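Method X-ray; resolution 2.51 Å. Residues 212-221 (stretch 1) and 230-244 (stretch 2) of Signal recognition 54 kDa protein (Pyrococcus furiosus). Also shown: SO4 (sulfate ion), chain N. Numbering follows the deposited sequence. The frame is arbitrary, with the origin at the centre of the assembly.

Stretch 1 212-221: HPHEVILVID
Stretch 2 (230-244) NQALAFKEATPIGSI

Residues 215-221 form an extended strand that pairs in parallel with strand 242-244, while the helix that runs through Gln 231 and Phe 235 lies antiparallel to the first strand (171°), its axis 9.9 Å away. The strands cross at -32°, and Val 216, Ile 217 and Leu 218 lie beside Gly 242, Ser 243 and Ile 244, with CA-CA separations of 4.8 to 4.9 Å. Three backbone hydrogen bonds fix this register: Val 216 N to Ile 241 O, Ser 243 N to Val 216 O and Leu 218 N to Ser 243 O, each 2.9 Å.

Val 216, Leu 218 and Ile 244 project from the same sheet face, the one the helix covers. Phe 235 (chi1 174°, t; chi2 81°) lays its ring there, so that Leu 218 CB sits 3.5 Å from the ring centroid, almost on the normal. With chi1 t and chi2 p, Leu 218 also brings CD2 within 3.6 Å of Phe 235 CB. Val 216, also t, places CG1 3.5 Å from Phe 235 CE1. Gly 242 suits this crowded spot because a CB there would lie 2.7 Å from Phe 235 CE2. Farther along, Ile 220 (m, t) extends CD1 to 3.8 Å from Ile 244 CG2. Ala 232 offers only a methyl group here, and Ile 220 CD1 rests 4.2 Å from its CB. Ile 244 (m, m) turns CD1 to 4.0 Å from Leu 218 CB.

The other face carries Ile 217 and Ser 243. Ile 217 (m, t) sets CG1 3.3 Å from Ser 243 OG, an apolar neighbour to the small hydroxyl. The p rotamer of Ser 243 lets OG donate to Glu 215 OE2 (2.8 Å), which the t, t chain of Glu 215 carries forward; this buried carboxylate oxygen is also hydrogen-bonded elsewhere in the structure. Before the second strand, Thr 239 (t) accepts at OG1 from Ile 241 N (3.0 Å), bracing the turn. Ile 241 (p, t) reaches back, its CD1 3.4 Å from Pro 213 O. Together the stretches bury 651 Å².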

ATOM      1  N   HIS A 212      29.684  38.666 -10.502  1.00 42.88           N
ATOM      2  CA  HIS A 212      30.220  38.790  -9.156  1.00 41.40           C
ATOM      3  C   HIS A 212      29.113  38.698  -8.116  1.00 49.68           C
ATOM      4  O   HIS A 212      28.945  39.611  -7.302  1.00 44.38           O
ATOM      5  CB  HIS A 212      30.944  40.133  -9.024  1.00 55.45           C
ATOM      6  CG  HIS A 212      32.335  40.022  -8.476  1.00 65.43           C
ATOM      7  ND1 HIS A 212      33.399  39.588  -9.240  1.00 60.81           N
ATOM      8  CD2 HIS A 212      32.836  40.298  -7.248  1.00 70.58           C
ATOM      9  CE1 HIS A 212      34.494  39.594  -8.501  1.00 77.32           C
ATOM     10  NE2 HIS A 212      34.182  40.021  -7.290  1.00 80.97           N
ATOM     11  N   PRO A 213      28.352  37.591  -8.127  1.00 52.33           N
ATOM     12  CA  PRO A 213      27.175  37.512  -7.266  1.00 45.45           C
ATOM     13  C   PRO A 213      27.606  37.382  -5.826  1.00 44.27           C
ATOM     14  O   PRO A 213      28.729  36.944  -5.538  1.00 42.24           O
ATOM     15  CB  PRO A 213      26.506  36.201  -7.694  1.00 50.36           C
ATOM     16  CG  PRO A 213      27.418  35.554  -8.695  1.00 46.70           C
ATOM     17  CD  PRO A 213      28.720  36.271  -8.657  1.00 51.67           C
ATOM     18  N   HIS A 214      26.718  37.751  -4.918  1.00 39.81           N
ATOM     19  CA  HIS A 214      26.932  37.426  -3.516  1.00 44.23           C
ATOM     20  C   HIS A 214      26.895  35.917  -3.268  1.00 45.74           C
ATOM     21  O   HIS A 214      27.567  35.417  -2.377  1.00 43.51           O
ATOM     22  CB  HIS A 214      25.905  38.107  -2.607  1.00 41.78           C
ATOM     23  CG  HIS A 214      25.942  37.596  -1.202  1.00 50.61           C
ATOM     24  ND1 HIS A 214      24.896  36.906  -0.629  1.00 64.55           N
ATOM     25  CD2 HIS A 214      26.922  37.634  -0.265  1.00 41.82           C
ATOM     26  CE1 HIS A 214      25.217  36.556   0.605  1.00 58.31           C
ATOM     27  NE2 HIS A 214      26.442  36.989   0.848  1.00 50.31           N
ATOM     28  N   GLU A 215      26.105  35.198  -4.058  1.00 43.81           N
ATOM     29  CA  GLU A 215      25.907  33.777  -3.827  1.00 45.18           C
ATOM     30  C   GLU A 215      25.494  33.042  -5.095  1.00 44.49           C
ATOM     31  O   GLU A 215      24.795  33.588  -5.946  1.00 43.04           O
ATOM     32  CB  GLU A 215      24.869  33.563  -2.724  1.00 38.08           C
ATOM     33  CG  GLU A 215      24.877  32.189  -2.139  1.00 49.49           C
ATOM     34  CD  GLU A 215      24.335  32.151  -0.715  1.00 55.57           C
ATOM     35  OE1 GLU A 215      24.533  33.136   0.037  1.00 59.76           O
ATOM     36  OE2 GLU A 215      23.721  31.130  -0.343  1.00 52.35           O
ATOM     37  N   VAL A 216      25.937  31.798  -5.220  1.00 40.57           N
ATOM     38  CA  VAL A 216      25.513  30.988  -6.341  1.00 40.94           C
ATOM     39  C   VAL A 216      24.677  29.837  -5.794  1.00 42.89           C
ATOM     40  O   VAL A 216      25.114  29.130  -4.896  1.00 38.46           O
ATOM     41  CB  VAL A 216      26.704  30.497  -7.158  1.00 47.86           C
ATOM     42  CG1 VAL A 216      26.262  29.537  -8.236  1.00 40.06           C
ATOM     43  CG2 VAL A 216      27.407  31.681  -7.773  1.00 44.96           C
ATOM     44  N   ILE A 217      23.456  29.690  -6.303  1.00 41.23           N
ATOM     45  CA  ILE A 217      22.504  28.729  -5.745  1.00 42.59           C
ATOM     46  C   ILE A 217      22.122  27.711  -6.792  1.00 36.84           C
ATOM     47  O   ILE A 217      21.546  28.052  -7.826  1.00 33.12           O
ATOM     48  CB  ILE A 217      21.220  29.396  -5.254  1.00 42.84           C
ATOM     49  CG1 ILE A 217      21.509  30.394  -4.145  1.00 43.14           C
ATOM     50  CG2 ILE A 217      20.273  28.362  -4.723  1.00 42.99           C
ATOM     51  CD1 ILE A 217      20.280  31.176  -3.716  1.00 43.73           C
ATOM     52  N   LEU A 218      22.484  26.461  -6.525  1.00 33.57           N
ATOM     53  CA  LEU A 218      22.153  25.339  -7.392  1.00 34.94           C
ATOM     54  C   LEU A 218      20.814  24.749  -6.941  1.00 38.81           C
ATOM     55  O   LEU A 218      20.600  24.479  -5.754  1.00 34.53           O
ATOM     56  CB  LEU A 218      23.250  24.278  -7.336  1.00 31.41           C
ATOM     57  CG  LEU A 218      22.868  23.000  -8.097  1.00 43.08           C
ATOM     58  CD1 LEU A 218      22.577  23.341  -9.570  1.00 33.18           C
ATOM     59  CD2 LEU A 218      23.922  21.903  -7.948  1.00 32.23           C
ATOM     60  N   VAL A 219      19.912  24.586  -7.895  1.00 39.05           N
ATOM     61  CA  VAL A 219      18.571  24.073  -7.643  1.00 37.12           C
ATOM     62  C   VAL A 219      18.527  22.603  -8.047  1.00 35.67           C
ATOM     63  O   VAL A 219      18.714  22.268  -9.200  1.00 37.51           O
ATOM     64  CB  VAL A 219      17.539  24.897  -8.425  1.00 34.81           C
ATOM     65  CG1 VAL A 219      16.160  24.287  -8.298  1.00 42.82           C
ATOM     66  CG2 VAL A 219      17.544  26.330  -7.920  1.00 34.75           C
ATOM     67  N   ILE A 220      18.347  21.723  -7.071  1.00 40.21           N
ATOM     68  CA  ILE A 220      18.338  20.283  -7.319  1.00 40.63           C
ATOM     69  C   ILE A 220      16.942  19.706  -7.128  1.00 41.48           C
ATOM     70  O   ILE A 220      16.278  19.961  -6.117  1.00 37.24           O
ATOM     71  CB  ILE A 220      19.282  19.521  -6.359  1.00 44.04           C
ATOM     72  CG1 ILE A 220      20.686  20.112  -6.388  1.00 34.53           C
ATOM     73  CG2 ILE A 220      19.349  18.047  -6.720  1.00 43.86           C
ATOM     74  CD1 ILE A 220      21.669  19.308  -5.580  1.00 41.43           C
ATOM     75  N   ASP A 221      16.518  18.916  -8.107  1.00 44.87           N
ATOM     76  CA  ASP A 221      15.261  18.181  -8.057  1.00 37.88           C
ATOM     77  C   ASP A 221      15.407  17.020  -7.079  1.00 40.58           C
ATOM     78  O   ASP A 221      16.179  16.092  -7.299  1.00 35.39           O
ATOM     79  CB  ASP A 221      14.934  17.703  -9.470  1.00 44.11           C
ATOM     80  CG  ASP A 221      13.726  16.801  -9.535  1.00 50.07           C
ATOM     81  OD1 ASP A 221      13.336  16.222  -8.492  1.00 43.77           O
ATOM     82  OD2 ASP A 221      13.181  16.664 -10.653  1.00 51.39           O
ATOM     83  N   ASN A 230      26.516  13.658  -6.166  1.00 45.80           N
ATOM     84  CA  ASN A 230      27.518  14.021  -7.161  1.00 51.71           C
ATOM     85  C   ASN A 230      27.269  15.363  -7.830  1.00 45.50           C
ATOM     86  O   ASN A 230      28.222  16.071  -8.145  1.00 45.75           O
ATOM     87  CB  ASN A 230      27.708  12.901  -8.191  1.00 52.19           C
ATOM     88  CG  ASN A 230      28.598  11.788  -7.664  1.00 60.43           C
ATOM     89  OD1 ASN A 230      29.592  12.046  -6.986  1.00 54.96           O
ATOM     90  ND2 ASN A 230      28.242  10.549  -7.967  1.00 62.69           N
ATOM     91  N   GLN A 231      25.998  15.711  -8.022  1.00 39.98           N
ATOM     92  CA  GLN A 231      25.633  17.014  -8.564  1.00 48.10           C
ATOM     93  C   GLN A 231      25.997  18.115  -7.588  1.00 47.70           C
ATOM     94  O   GLN A 231      26.567  19.116  -7.994  1.00 48.47           O
ATOM     95  CB  GLN A 231      24.137  17.094  -8.890  1.00 44.53           C
ATOM     96  CG  GLN A 231      23.662  16.009  -9.826  1.00 50.02           C
ATOM     97  CD  GLN A 231      22.245  16.224 -10.269  1.00 61.33           C
ATOM     98  OE1 GLN A 231      21.554  17.119  -9.774  1.00 57.80           O
ATOM     99  NE2 GLN A 231      21.793  15.404 -11.207  1.00 64.87           N
ATOM    100  N   ALA A 232      25.686  17.932  -6.306  1.00 45.32           N
ATOM    101  CA  ALA A 232      26.015  18.931  -5.287  1.00 40.57           C
ATOM    102  C   ALA A 232      27.525  19.068  -5.158  1.00 47.29           C
ATOM    103  O   ALA A 232      28.063  20.175  -5.046  1.00 42.92           O
ATOM    104  CB  ALA A 232      25.412  18.552  -3.943  1.00 33.82           C
ATOM    105  N   LEU A 233      28.200  17.928  -5.176  1.00 45.74           N
ATOM    106  CA  LEU A 233      29.634  17.884  -4.974  1.00 47.80           C
ATOM    107  C   LEU A 233      30.383  18.600  -6.095  1.00 51.83           C
ATOM    108  O   LEU A 233      31.287  19.397  -5.819  1.00 45.72           O
ATOM    109  CB  LEU A 233      30.116  16.440  -4.873  1.00 45.61           C
ATOM    110  CG  LEU A 233      31.137  16.160  -3.764  1.00 53.08           C
ATOM    111  CD1 LEU A 233      32.076  15.046  -4.155  1.00 46.23           C
ATOM    112  CD2 LEU A 233      31.923  17.394  -3.417  1.00 41.45           C
ATOM    113  N   ALA A 234      30.032  18.301  -7.349  1.00 41.69           N
ATOM    114  CA  ALA A 234      30.714  18.940  -8.478  1.00 44.33           C
ATOM    115  C   ALA A 234      30.535  20.450  -8.396  1.00 50.17           C
ATOM    116  O   ALA A 234      31.490  21.207  -8.523  1.00 59.34           O
ATOM    117  CB  ALA A 234      30.233  18.400  -9.819  1.00 35.86           C
ATOM    118  N   PHE A 235      29.299  20.879  -8.174  1.00 45.28           N
ATOM    119  CA  PHE A 235      28.983  22.281  -7.977  1.00 43.38           C
ATOM    120  C   PHE A 235      29.800  22.914  -6.840  1.00 45.74           C
ATOM    121  O   PHE A 235      30.473  23.922  -7.041  1.00 45.24           O
ATOM    122  CB  PHE A 235      27.481  22.411  -7.703  1.00 37.61           C
ATOM    123  CG  PHE A 235      27.036  23.799  -7.332  1.00 31.13           C
ATOM    124  CD1 PHE A 235      26.820  24.761  -8.308  1.00 31.18           C
ATOM    125  CD2 PHE A 235      26.799  24.127  -6.005  1.00 26.62           C
ATOM    126  CE1 PHE A 235      26.393  26.033  -7.963  1.00 32.59           C
ATOM    127  CE2 PHE A 235      26.377  25.383  -5.651  1.00 35.11           C
ATOM    128  CZ  PHE A 235      26.174  26.343  -6.623  1.00 33.57           C
ATOM    129  N   LYS A 236      29.729  22.323  -5.649  1.00 40.11           N
ATOM    130  CA  LYS A 236      30.401  22.865  -4.473  1.00 44.62           C
ATOM    131  C   LYS A 236      31.903  23.037  -4.689  1.00 52.99           C
ATOM    132  O   LYS A 236      32.566  23.786  -3.966  1.00 53.04           O
ATOM    133  CB  LYS A 236      30.174  21.957  -3.264  1.00 44.53           C
ATOM    134  CG  LYS A 236      30.748  22.503  -1.972  1.00 48.64           C
ATOM    135  CD  LYS A 236      30.913  21.420  -0.898  1.00 45.76           C
ATOM    136  CE  LYS A 236      31.762  21.964   0.248  1.00 53.37           C
ATOM    137  NZ  LYS A 236      31.785  21.100   1.456  1.00 72.45           N
ATOM    138  N   GLU A 237      32.432  22.328  -5.680  1.00 49.44           N
ATOM    139  CA  GLU A 237      33.849  22.378  -5.998  1.00 44.68           C
ATOM    140  C   GLU A 237      34.162  23.440  -7.064  1.00 48.79           C
ATOM    141  O   GLU A 237      35.297  23.860  -7.196  1.00 55.31           O
ATOM    142  CB  GLU A 237      34.332  21.004  -6.458  1.00 40.09           C
ATOM    143  CG  GLU A 237      34.612  20.002  -5.293  1.00 45.47           C
ATOM    144  CD  GLU A 237      34.765  18.542  -5.780  1.00 60.88           C
ATOM    145  OE1 GLU A 237      34.453  18.245  -6.966  1.00 52.06           O
ATOM    146  OE2 GLU A 237      35.188  17.689  -4.967  1.00 61.04           O
ATOM    147  N   ALA A 238      33.152  23.876  -7.805  1.00 43.15           N
ATOM    148  CA  ALA A 238      33.311  24.902  -8.838  1.00 47.47           C
ATOM    149  C   ALA A 238      33.000  26.313  -8.351  1.00 39.03           C
ATOM    150  O   ALA A 238      32.944  27.240  -9.142  1.00 50.46           O
ATOM    151  CB  ALA A 238      32.436  24.570 -10.068  1.00 37.67           C
ATOM    152  N   THR A 239      32.785  26.468  -7.053  1.00 38.40           N
ATOM    153  CA  THR A 239      32.415  27.759  -6.507  1.00 38.80           C
ATOM    154  C   THR A 239      32.612  27.814  -5.007  1.00 35.53           C
ATOM    155  O   THR A 239      32.168  26.941  -4.275  1.00 50.10           O
ATOM    156  CB  THR A 239      30.963  28.134  -6.817  1.00 45.00           C
ATOM    157  OG1 THR A 239      30.623  29.307  -6.072  1.00 41.80           O
ATOM    158  CG2 THR A 239      30.017  27.009  -6.423  1.00 46.69           C
ATOM    159  N   PRO A 240      33.312  28.838  -4.548  1.00 48.97           N
ATOM    160  CA  PRO A 240      33.560  29.011  -3.118  1.00 45.64           C
ATOM    161  C   PRO A 240      32.352  29.642  -2.448  1.00 40.28           C
ATOM    162  O   PRO A 240      32.332  29.737  -1.220  1.00 45.62           O
ATOM    163  CB  PRO A 240      34.736  29.986  -3.098  1.00 35.59           C
ATOM    164  CG  PRO A 240      34.495  30.824  -4.368  1.00 35.49           C
ATOM    165  CD  PRO A 240      34.116  29.766  -5.363  1.00 45.39           C
ATOM    166  N   ILE A 241      31.361  30.066  -3.229  1.00 38.98           N
ATOM    167  CA  ILE A 241      30.175  30.699  -2.643  1.00 46.56           C
ATOM    168  C   ILE A 241      28.850  30.004  -3.012  1.00 47.53           C
ATOM    169  O   ILE A 241      27.851  30.676  -3.359  1.00 41.36           O
ATOM    170  CB  ILE A 241      30.079  32.215  -3.011  1.00 43.72           C
ATOM    171  CG1 ILE A 241      30.346  32.439  -4.499  1.00 41.31           C
ATOM    172  CG2 ILE A 241      31.046  33.038  -2.199  1.00 31.38           C
ATOM    173  CD1 ILE A 241      29.787  33.769  -4.995  1.00 39.70           C
ATOM    174  N   GLY A 242      28.835  28.674  -2.934  1.00 36.17           N
ATOM    175  CA  GLY A 242      27.683  27.919  -3.386  1.00 43.47           C
ATOM    176  C   GLY A 242      26.747  27.492  -2.273  1.00 44.58           C
ATOM    177  O   GLY A 242      27.181  27.182  -1.166  1.00 54.42           O
ATOM    178  N   SER A 243      25.451  27.499  -2.562  1.00 45.84           N
ATOM    179  CA  SER A 243      24.448  26.863  -1.698  1.00 42.18           C
ATOM    180  C   SER A 243      23.433  26.127  -2.548  1.00 41.53           C
ATOM    181  O   SER A 243      23.491  26.163  -3.779  1.00 41.18           O
ATOM    182  CB  SER A 243      23.720  27.890  -0.835  1.00 43.61           C
ATOM    183  OG  SER A 243      22.963  28.781  -1.644  1.00 51.91           O
ATOM    184  N   ILE A 244      22.468  25.491  -1.898  1.00 44.77           N
ATOM    185  CA  ILE A 244      21.569  24.583  -2.602  1.00 41.12           C
ATOM    186  C   ILE A 244      20.130  24.825  -2.201  1.00 40.85           C
ATOM    187  O   ILE A 244      19.832  25.039  -1.019  1.00 42.18           O
ATOM    188  CB  ILE A 244      21.919  23.104  -2.236  1.00 47.26           C
ATOM    189  CG1 ILE A 244      23.429  22.859  -2.305  1.00 31.14           C
ATOM    190  CG2 ILE A 244      21.143  22.108  -3.100  1.00 38.24           C
ATOM    191  CD1 ILE A 244      23.923  22.687  -3.693  1.00 30.64           C
TER
HETATM  192  S   SO4 N 447      25.252   8.607  -8.946  1.00101.01           S
HETATM  193  O1  SO4 N 447      25.030   9.413  -7.741  1.00 87.72           O
HETATM  194  O2  SO4 N 447      25.705   9.483 -10.027  1.00 85.15           O
HETATM  195  O3  SO4 N 447      26.238   7.569  -8.640  1.00 89.64           O
HETATM  196  O4  SO4 N 447      24.020   7.967  -9.401  1.00 79.49           O